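Local structure of sporulation inhibitor of replication protein SirA (4TPS) at residues 32-37 with 49-54; 69-74 with 85-90; 96-101 with 115-120. The protein inhibits the initiation of DNA replication during sporulation, binding domain I of the initiator DnaA and keeping the cell diploid by preventing overinitiation. All coordinates share one frame; numbering follows the deposited sequence. Where two conformers were deposited one is given.

Contact 1. Residues 32-37 with 49-54; sequences FELFQD and EMTEKQ
Leu34 on helix 28-39 meets Thr51 and Gln54 on helix 45-58 where the two helices cross at -125°, their local axes 9.8 Å apart at the closest. With CG anti to the backbone N (chi1 -178°), Leu34 sends its CD1 branch across to the second helix. There Leu34 CD1 lies 3.7 Å from Thr51 CG2, and the two side chains run alongside one another, pointing opposite ways. The same methyl stands 3.5 Å from Gln54 OE1, a van der Waals contact with the amide oxygen, whose hydrogen bond goes to a polar side chain of the chain of another protein in the assembly; Leu34 also packs on an aromatic side chain of that protein. Thr51 CG2 also rests 3.7 Å from the carbonyl O of Leu34. One turn on, Asp37 points its CB toward the second helix, 4.4 Å from Thr51 CG2. No direct hydrogen bond spans the pair; instead one water donates to Asp37 OD2 at 3.1 Å and to Thr51 OG1 at 2.7 Å. Each polar group has a second anchor: Asp37 OD1 pairs with Thr41 OG1, and Thr51 OG1 with Gln47 O one turn back in its own helix. With CG2 anti to the backbone N and OG1 beside it (chi1 -64°), Thr51 turns its methyl to Leu34 and its hydroxyl to the water. Leu34 also packs on Ile55 and Ile58, farther along helix 45-58. Leu43, in the intervening loop, touches Asp37 and Thr51, while Phe32 and Phe35 turn to Met135 on strand 132-136, joining this helix pair to the sheet.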
loop_
_atom_site.group_PDB
_atom_site.type_symbol
_atom_site.label_atom_id
_atom_site.label_comp_id
_atom_site.label_asym_id
_atom_site.label_seq_id
_atom_site.Cartn_x
_atom_site.Cartn_y
_atom_site.Cartn_z
ATOM N N PHE A 32 3.002 5.961 5.115
ATOM C CA PHE A 32 4.394 5.833 5.491
ATOM C C PHE A 32 4.576 4.755 6.573
ATOM O O PHE A 32 5.454 3.924 6.437
ATOM C CB PHE A 32 4.930 7.177 5.987
ATOM C CG PHE A 32 6.346 7.112 6.525
ATOM C CD1 PHE A 32 7.398 7.229 5.641
ATOM C CD2 PHE A 32 6.630 6.950 7.865
ATOM C CE1 PHE A 32 8.695 7.161 6.069
ATOM C CE2 PHE A 32 7.941 6.873 8.313
ATOM C CZ PHE A 32 8.986 7.044 7.417
ATOM N N GLU A 33 3.711 4.773 7.609
ATOM C CA GLU A 33 3.836 3.807 8.692
ATOM C C GLU A 33 3.590 2.355 8.226
ATOM O O GLU A 33 4.256 1.425 8.654
ATOM C CB GLU A 33 2.917 4.182 9.862
ATOM C CG GLU A 33 3.402 5.459 10.547
ATOM C CD GLU A 33 2.609 5.835 11.793
ATOM O OE1 GLU A 33 2.058 6.956 11.814
ATOM O OE2 GLU A 33 2.562 5.024 12.749
ATOM N N LEU A 34 2.647 2.163 7.324
ATOM C CA LEU A 34 2.396 0.853 6.716
ATOM C C LEU A 34 3.628 0.320 5.961
ATOM O O LEU A 34 4.104 -0.793 6.176
ATOM C CB LEU A 34 1.221 0.898 5.798
ATOM C CG LEU A 34 0.847 -0.438 5.144
ATOM C CD1 LEU A 34 0.186 -1.355 6.167
ATOM C CD2 LEU A 34 -0.079 -0.237 3.960
ATOM N N PHE A 35 4.154 1.149 5.100
ATOM C CA PHE A 35 5.396 0.806 4.377
ATOM C C PHE A 35 6.635 0.572 5.303
ATOM O O PHE A 35 7.393 -0.377 5.119
ATOM C CB PHE A 35 5.697 1.821 3.311
ATOM C CG PHE A 35 4.735 1.751 2.129
ATOM C CD1 PHE A 35 4.782 0.715 1.240
ATOM C CD2 PHE A 35 3.779 2.726 1.912
ATOM C CE1 PHE A 35 3.925 0.657 0.141
ATOM C CE2 PHE A 35 2.897 2.657 0.847
ATOM C CZ PHE A 35 2.982 1.619 -0.050
ATOM N N GLN A 36 6.737 1.386 6.321
ATOM C CA GLN A 36 7.826 1.252 7.277
ATOM C C GLN A 36 7.659 -0.082 8.059
ATOM O O GLN A 36 8.640 -0.796 8.281
ATOM C CB GLN A 36 7.893 2.443 8.197
ATOM C CG GLN A 36 9.031 2.345 9.228
ATOM C CD GLN A 36 9.125 3.576 10.073
ATOM O OE1 GLN A 36 8.243 3.880 10.909
ATOM N NE2 GLN A 36 10.195 4.319 9.856
ATOM N N ASP A 37 6.428 -0.440 8.419
ATOM C CA ASP A 37 6.193 -1.729 9.070
ATOM C C ASP A 37 6.635 -2.900 8.214
ATOM O O ASP A 37 7.208 -3.851 8.711
ATOM C CB ASP A 37 4.722 -1.908 9.396
ATOM C CG ASP A 37 4.297 -1.136 10.616
ATOM O OD1 ASP A 37 5.158 -0.630 11.386
ATOM O OD2 ASP A 37 3.055 -1.053 10.785
ATOM N N GLU A 49 2.548 -10.657 7.283
ATOM C CA GLU A 49 1.910 -11.189 6.071
ATOM C C GLU A 49 0.653 -10.364 5.613
ATOM O O GLU A 49 0.438 -10.149 4.409
ATOM C CB GLU A 49 1.549 -12.647 6.276
ATOM C CG GLU A 49 2.773 -13.527 6.220
ATOM C CD GLU A 49 2.558 -14.913 6.768
ATOM O OE1 GLU A 49 3.558 -15.660 6.681
ATOM O OE2 GLU A 49 1.438 -15.245 7.281
ATOM N N MET A 50 -0.130 -9.894 6.595
ATOM C CA MET A 50 -1.284 -9.020 6.341
ATOM C C MET A 50 -0.805 -7.722 5.726
ATOM O O MET A 50 -1.394 -7.180 4.791
ATOM C CB MET A 50 -2.034 -8.654 7.624
ATOM C CG MET A 50 -3.131 -9.577 7.991
ATOM S SD MET A 50 -4.369 -9.428 6.710
ATOM C CE MET A 50 -4.034 -11.053 6.014
ATOM N N THR A 51 0.260 -7.187 6.303
ATOM C CA THR A 51 0.826 -5.919 5.829
ATOM C C THR A 51 1.304 -6.055 4.349
ATOM O O THR A 51 1.005 -5.203 3.508
ATOM C CB THR A 51 1.947 -5.447 6.787
ATOM O OG1 THR A 51 1.374 -5.182 8.074
ATOM C CG2 THR A 51 2.638 -4.175 6.231
ATOM N N GLU A 52 1.983 -7.144 4.065
ATOM C CA GLU A 52 2.431 -7.403 2.701
ATOM C C GLU A 52 1.263 -7.497 1.693
ATOM O O GLU A 52 1.333 -6.944 0.589
ATOM C CB GLU A 52 3.251 -8.654 2.645
ATOM C CG GLU A 52 3.844 -8.984 1.294
ATOM C CD GLU A 52 4.794 -10.166 1.431
ATOM O OE1 GLU A 52 4.362 -11.263 1.830
ATOM O OE2 GLU A 52 5.980 -10.016 1.166
ATOM N N LYS A 53 0.198 -8.202 2.091
ATOM C CA LYS A 53 -1.012 -8.293 1.263
ATOM C C LYS A 53 -1.668 -6.916 1.016
ATOM O O LYS A 53 -2.077 -6.596 -0.083
ATOM C CB LYS A 53 -2.003 -9.284 1.887
ATOM C CG LYS A 53 -2.902 -9.874 0.884
ATOM C CD LYS A 53 -3.512 -11.210 1.359
ATOM C CE LYS A 53 -2.995 -12.444 0.585
ATOM N NZ LYS A 53 -3.536 -12.631 -0.814
ATOM N N GLN A 54 -1.743 -6.106 2.051
ATOM C CA GLN A 54 -2.268 -4.796 1.955
ATOM C C GLN A 54 -1.460 -3.926 0.998
ATOM O O GLN A 54 -2.020 -3.212 0.130
ATOM C CB GLN A 54 -2.352 -4.159 3.321
ATOM C CG GLN A 54 -3.362 -4.839 4.261
ATOM C CD GLN A 54 -3.363 -4.368 5.684
ATOM O OE1 GLN A 54 -2.450 -3.712 6.157
ATOM N NE2 GLN A 54 -4.393 -4.781 6.425
HETATM O O HOH W 1 0.916 -3.038 9.679
#

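Contact 2. Residues 69-74 with 85-90; sequences QRLKMN and YIYRIA
Helix 64-75 packs here on one face of the antiparallel sheet, with Tyr87 of strand 86-90 reaching from the sheet to Leu71 and Lys72. Leu71 CD1 sits over the Tyr87 ring, 18° off its normal, a CH-pi contact displaced toward the rim. Its closest ring atom is Tyr87 CE1, 3.7 Å from Leu71 CD1. Leu71 CB lies over the same face, 4.0 Å from Tyr87 CE2, so the leucine spans the ring from its CE1 side to its CE2 side. Lys72 comes instead to the ring edge: its chain, bent at chi3 (-138°) and chi4, lies transverse to the long axis of the tyrosine and brings NZ near the ring plane, donating a 2.8 Å hydrogen bond to Tyr87 OH. Gln82 OE1 also binds Lys72 NZ, and His68 ND1 pairs with the same phenol oxygen, so the hydroxyl is gripped by two residues of one helix. A phenylalanine at Tyr87 would probably keep the leucine's CH-pi contact but leave Lys72 NZ and His68 ND1 without their shared oxygen partner. Leu71 also touches Phe100 on the adjoining strand and Phe121, the apolar layer of an alpha+beta fold, in which helices 64-75 and 116-128 pack against an antiparallel sheet.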
loop_
_atom_site.group_PDB
_atom_site.type_symbol
_atom_site.label_atom_id
_atom_site.label_comp_id
_atom_site.label_asym_id
_atom_site.label_seq_id
_atom_site.Cartn_x
_atom_site.Cartn_y
_atom_site.Cartn_z
ATOM N N GLN A 69 12.115 3.082 -21.340
ATOM C CA GLN A 69 12.114 4.027 -22.442
ATOM C C GLN A 69 12.356 5.457 -21.986
ATOM O O GLN A 69 13.186 6.183 -22.561
ATOM C CB GLN A 69 10.840 3.883 -23.217
ATOM C CG GLN A 69 10.748 2.488 -23.842
ATOM C CD GLN A 69 9.392 2.128 -24.441
ATOM O OE1 GLN A 69 8.339 2.559 -23.960
ATOM N NE2 GLN A 69 9.415 1.287 -25.495
ATOM N N ARG A 70 11.617 5.857 -20.966
ATOM C CA ARG A 70 11.754 7.196 -20.432
ATOM C C ARG A 70 13.118 7.489 -19.815
ATOM O O ARG A 70 13.696 8.603 -20.015
ATOM C CB ARG A 70 10.631 7.464 -19.408
ATOM C CG ARG A 70 9.233 7.515 -19.993
ATOM C CD ARG A 70 9.074 8.763 -20.857
ATOM N NE ARG A 70 7.716 8.927 -21.416
ATOM C CZ ARG A 70 6.734 9.634 -20.863
ATOM N NH1 ARG A 70 6.900 10.291 -19.718
ATOM N NH2 ARG A 70 5.554 9.710 -21.488
ATOM N N LEU A 71 13.644 6.509 -19.112
ATOM C CA LEU A 71 14.999 6.652 -18.541
ATOM C C LEU A 71 16.069 6.793 -19.613
ATOM O O LEU A 71 16.941 7.672 -19.526
ATOM C CB LEU A 71 15.315 5.462 -17.636
ATOM C CG LEU A 71 14.548 5.452 -16.298
ATOM C CD1 LEU A 71 14.593 4.042 -15.715
ATOM C CD2 LEU A 71 15.125 6.471 -15.336
ATOM N N LYS A 72 16.044 5.927 -20.603
ATOM C CA LYS A 72 17.068 5.974 -21.635
ATOM C C LYS A 72 17.024 7.259 -22.399
ATOM O O LYS A 72 18.073 7.800 -22.768
ATOM C CB LYS A 72 16.906 4.832 -22.606
ATOM C CG LYS A 72 17.298 3.472 -22.030
ATOM C CD LYS A 72 17.458 2.470 -23.167
ATOM C CE LYS A 72 16.858 1.125 -22.831
ATOM N NZ LYS A 72 17.342 0.729 -21.498
ATOM N N MET A 73 15.835 7.810 -22.611
ATOM C CA MET A 73 15.733 9.105 -23.288
ATOM C C MET A 73 16.303 10.244 -22.452
ATOM O O MET A 73 17.082 11.076 -22.944
ATOM C CB MET A 73 14.284 9.451 -23.556
ATOM C CG MET A 73 13.646 8.678 -24.634
ATOM S SD MET A 73 11.945 9.171 -24.433
ATOM C CE MET A 73 11.247 7.768 -25.281
ATOM N N ASN A 74 15.924 10.294 -21.191
ATOM C CA ASN A 74 16.357 11.335 -20.304
ATOM C C ASN A 74 17.841 11.312 -19.942
ATOM O O ASN A 74 18.435 12.375 -19.743
ATOM C CB ASN A 74 15.561 11.286 -19.037
ATOM C CG ASN A 74 15.623 12.590 -18.319
ATOM O OD1 ASN A 74 15.082 13.612 -18.778
ATOM N ND2 ASN A 74 16.329 12.606 -17.252
ATOM N N TYR A 85 17.467 -4.048 -14.729
ATOM C CA TYR A 85 16.542 -3.153 -14.003
ATOM C C TYR A 85 17.172 -2.102 -13.114
ATOM O O TYR A 85 16.449 -1.380 -12.406
ATOM C CB TYR A 85 15.497 -3.980 -13.228
ATOM C CG TYR A 85 16.079 -4.921 -12.235
ATOM C CD1 TYR A 85 16.304 -4.509 -10.947
ATOM C CD2 TYR A 85 16.395 -6.261 -12.586
ATOM C CE1 TYR A 85 16.825 -5.363 -9.995
ATOM C CE2 TYR A 85 16.951 -7.114 -11.652
ATOM C CZ TYR A 85 17.149 -6.647 -10.351
ATOM O OH TYR A 85 17.661 -7.425 -9.369
ATOM N N ILE A 86 18.512 -2.038 -13.116
ATOM C CA ILE A 86 19.306 -1.084 -12.339
ATOM C C ILE A 86 19.898 -0.059 -13.276
ATOM O O ILE A 86 20.511 -0.405 -14.320
ATOM C CB ILE A 86 20.437 -1.799 -11.575
ATOM C CG1 ILE A 86 19.882 -2.862 -10.651
ATOM C CG2 ILE A 86 21.296 -0.811 -10.815
ATOM C CD1 ILE A 86 20.893 -3.881 -10.161
ATOM N N TYR A 87 19.712 1.220 -12.917
ATOM C CA TYR A 87 20.366 2.352 -13.562
ATOM C C TYR A 87 21.227 3.065 -12.578
ATOM O O TYR A 87 20.832 3.284 -11.470
ATOM C CB TYR A 87 19.343 3.314 -14.176
ATOM C CG TYR A 87 18.634 2.783 -15.424
ATOM C CD1 TYR A 87 17.679 1.795 -15.335
ATOM C CD2 TYR A 87 18.924 3.287 -16.686
ATOM C CE1 TYR A 87 17.046 1.334 -16.460
ATOM C CE2 TYR A 87 18.278 2.838 -17.818
ATOM C CZ TYR A 87 17.355 1.842 -17.697
ATOM O OH TYR A 87 16.707 1.396 -18.821
ATOM N N ARG A 88 22.418 3.448 -12.999
ATOM C CA ARG A 88 23.350 4.133 -12.121
ATOM C C ARG A 88 23.847 5.361 -12.858
ATOM O O ARG A 88 24.246 5.266 -14.019
ATOM C CB ARG A 88 24.527 3.164 -11.741
ATOM C CG ARG A 88 25.713 3.785 -11.019
ATOM C CD ARG A 88 25.426 4.138 -9.622
ATOM N NE ARG A 88 26.620 4.320 -8.779
ATOM C CZ ARG A 88 27.457 5.336 -8.792
ATOM N NH1 ARG A 88 28.415 5.287 -7.902
ATOM N NH2 ARG A 88 27.339 6.380 -9.642
ATOM N N ILE A 89 23.870 6.488 -12.195
ATOM C CA ILE A 89 24.299 7.733 -12.767
ATOM C C ILE A 89 25.329 8.445 -11.917
ATOM O O ILE A 89 25.368 8.303 -10.704
ATOM C CB ILE A 89 23.126 8.709 -13.024
ATOM C CG1 ILE A 89 22.500 9.191 -11.718
ATOM C CG2 ILE A 89 22.077 8.047 -13.887
ATOM C CD1 ILE A 89 21.399 10.183 -11.924
ATOM N N ALA A 90 26.206 9.226 -12.596
ATOM C CA ALA A 90 27.135 10.133 -11.910
ATOM C C ALA A 90 26.884 11.533 -12.480
ATOM O O ALA A 90 26.741 11.679 -13.683
ATOM C CB ALA A 90 28.595 9.696 -12.058
#

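Contact 3. Residues 96-101 with 115-120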
loop_
_atom_site.group_PDB
_atom_site.type_symbol
_atom_site.label_atom_id
_atom_site.label_comp_id
_atom_site.label_asym_id
_atom_site.label_seq_id
_atom_site.Cartn_x
_atom_site.Cartn_y
_atom_site.Cartn_z
ATOM N N GLY A 96 27.803 14.298 -7.632
ATOM C CA GLY A 96 27.050 13.237 -6.945
ATOM C C GLY A 96 26.827 11.957 -7.718
ATOM O O GLY A 96 27.305 11.780 -8.840
ATOM N N HIS A 97 26.045 11.077 -7.107
ATOM C CA HIS A 97 25.830 9.714 -7.617
ATOM C C HIS A 97 24.447 9.235 -7.234
ATOM O O HIS A 97 23.994 9.528 -6.158
ATOM C CB HIS A 97 26.839 8.703 -7.022
ATOM C CG HIS A 97 28.248 9.037 -7.303
ATOM N ND1 HIS A 97 28.924 8.592 -8.412
ATOM C CD2 HIS A 97 29.110 9.796 -6.605
ATOM C CE1 HIS A 97 30.153 9.098 -8.403
ATOM N NE2 HIS A 97 30.290 9.818 -7.305
ATOM N N ALA A 98 23.820 8.443 -8.073
ATOM C CA ALA A 98 22.530 7.804 -7.668
ATOM C C ALA A 98 22.318 6.513 -8.406
ATOM O O ALA A 98 22.712 6.369 -9.558
ATOM C CB ALA A 98 21.345 8.727 -7.885
ATOM N N THR A 99 21.695 5.585 -7.702
ATOM C CA THR A 99 21.272 4.281 -8.169
ATOM C C THR A 99 19.787 4.172 -8.134
ATOM O O THR A 99 19.198 4.525 -7.121
ATOM C CB THR A 99 21.903 3.155 -7.273
ATOM O OG1 THR A 99 23.327 3.374 -7.134
ATOM C CG2 THR A 99 21.637 1.750 -7.854
ATOM N N PHE A 100 19.222 3.629 -9.217
ATOM C CA PHE A 100 17.752 3.416 -9.395
ATOM C C PHE A 100 17.545 1.949 -9.662
ATOM O O PHE A 100 18.178 1.386 -10.582
ATOM C CB PHE A 100 17.288 4.281 -10.565
ATOM C CG PHE A 100 15.830 4.099 -10.963
ATOM C CD1 PHE A 100 15.458 3.061 -11.806
ATOM C CD2 PHE A 100 14.870 4.998 -10.531
ATOM C CE1 PHE A 100 14.139 2.930 -12.208
ATOM C CE2 PHE A 100 13.568 4.841 -10.941
ATOM C CZ PHE A 100 13.217 3.802 -11.772
ATOM N N MET A 101 16.702 1.295 -8.871
ATOM C CA MET A 101 16.386 -0.114 -9.073
ATOM C C MET A 101 14.857 -0.273 -9.170
ATOM O O MET A 101 14.134 0.170 -8.292
ATOM C CB MET A 101 16.881 -0.913 -7.856
ATOM C CG MET A 101 18.355 -0.658 -7.538
ATOM S SD MET A 101 19.086 -1.285 -5.999
ATOM C CE MET A 101 19.954 -2.703 -6.727
ATOM N N TYR A 115 21.494 17.069 -4.218
ATOM C CA TYR A 115 20.121 16.566 -4.359
ATOM C C TYR A 115 19.674 16.458 -5.807
ATOM O O TYR A 115 18.663 15.756 -6.120
ATOM C CB TYR A 115 19.167 17.477 -3.548
ATOM C CG TYR A 115 19.177 17.195 -2.055
ATOM C CD1 TYR A 115 18.746 15.967 -1.565
ATOM C CD2 TYR A 115 19.579 18.165 -1.122
ATOM C CE1 TYR A 115 18.722 15.709 -0.198
ATOM C CE2 TYR A 115 19.556 17.900 0.253
ATOM C CZ TYR A 115 19.145 16.660 0.699
ATOM O OH TYR A 115 19.089 16.366 2.034
ATOM N N GLU A 116 20.418 17.089 -6.708
ATOM C CA GLU A 116 20.234 16.812 -8.148
ATOM C C GLU A 116 20.266 15.314 -8.514
ATOM O O GLU A 116 19.634 14.902 -9.502
ATOM C CB GLU A 116 21.249 17.570 -9.019
ATOM C CG GLU A 116 20.915 17.485 -10.488
ATOM C CD GLU A 116 19.490 18.002 -10.849
ATOM O OE1 GLU A 116 19.043 19.021 -10.254
ATOM O OE2 GLU A 116 18.806 17.391 -11.724
ATOM N N ALA A 117 21.041 14.532 -7.753
ATOM C CA ALA A 117 21.254 13.131 -8.076
ATOM C C ALA A 117 19.924 12.341 -8.132
ATOM O O ALA A 117 19.596 11.743 -9.140
ATOM C CB ALA A 117 22.282 12.490 -7.101
ATOM N N GLU A 118 19.178 12.352 -7.049
ATOM C CA GLU A 118 17.870 11.688 -7.011
ATOM C C GLU A 118 16.821 12.426 -7.847
ATOM O O GLU A 118 15.918 11.791 -8.409
ATOM C CB GLU A 118 17.325 11.430 -5.576
ATOM C CG GLU A 118 17.187 12.624 -4.658
ATOM C CD GLU A 118 18.405 12.776 -3.771
ATOM O OE1 GLU A 118 19.494 13.056 -4.342
ATOM O OE2 GLU A 118 18.279 12.624 -2.539
ATOM N N THR A 119 17.001 13.746 -7.992
ATOM C CA THR A 119 16.050 14.576 -8.712
ATOM C C THR A 119 15.980 14.127 -10.177
ATOM O O THR A 119 14.924 14.189 -10.788
ATOM C CB THR A 119 16.434 16.060 -8.595
ATOM O OG1 THR A 119 16.279 16.461 -7.215
ATOM C CG2 THR A 119 15.550 16.912 -9.480
ATOM N N ILE A 120 17.107 13.709 -10.744
ATOM C CA ILE A 120 17.098 13.230 -12.124
ATOM C C ILE A 120 16.068 12.071 -12.299
ATOM O O ILE A 120 15.265 12.067 -13.244
ATOM C CB ILE A 120 18.511 12.844 -12.598
ATOM C CG1 ILE A 120 19.304 14.160 -12.860
ATOM C CG2 ILE A 120 18.466 12.011 -13.848
ATOM C CD1 ILE A 120 20.733 13.955 -13.183
#
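Strand 96-101 and the helical residues 116-120 run in roughly the same direction, their local axes 33° apart and only 7.3 Å from each other at closest approach. The chains are nearest at Ala98 and Ala117, whose CA atoms are 5.5 Å apart. Both alanines point toward the opposite segment, and their CB methyls meet at 4.0 Å. Each methyl comes still closer to backbone: Ala117 CB is 3.5 Å from His97 O, while Ala98 CB is 3.7 Å from Ala117 O. Gly96 faces the helix as well, and a CB there would stand 3.7 Å from Ala117 CB; its backbone angles (phi 164°) would also press that CB against the preceding carbonyl O, so a side chain would clash even without the helix. His97 turns its side chain away from the helix, its ND1 hydrogen-bonded to Arg88 NH2. Within the helical segment, Tyr115 O accepts from both Thr119 N and Thr119 OG1; Thr119 OG1 is 2.7 Å from Tyr115 O and 43° out of the carbonyl plane. Glu118 sends its carboxylate to the sheet, OE1 in a salt bridge with Arg9 and OE2 hydrogen-bonded to Tyr11 OH, so its buried charge has partners on strand 9-16. The methyls, set against each other and against carbonyls, let helix and sheet come within 7.3 Å, axis to axis, without a hydrogen bond between them.

Overall arrangement
All three contacts are largely buried, yet they serve different parts of the fold. Contacts 2 and 3, with centres 10 Å apart, share one helix-covered sheet: strands 86-90 and 96-103 are neighbours, joined by probable backbone hydrogen bonds such as Ile89 N to Ala98 O at 2.9 Å. Contact 1 lies across the chain's centre, about 29 Å from contact 2 and 26 Å from contact 3 between centres, in a pair of helices that also meets the chain of another protein. Chemistry follows place: contact 1 combines apolar packing with a water bridge, contact 2 places an exposed lysine beside a buried aromatic ring, and contact 3 relies on small methyls and close backbones.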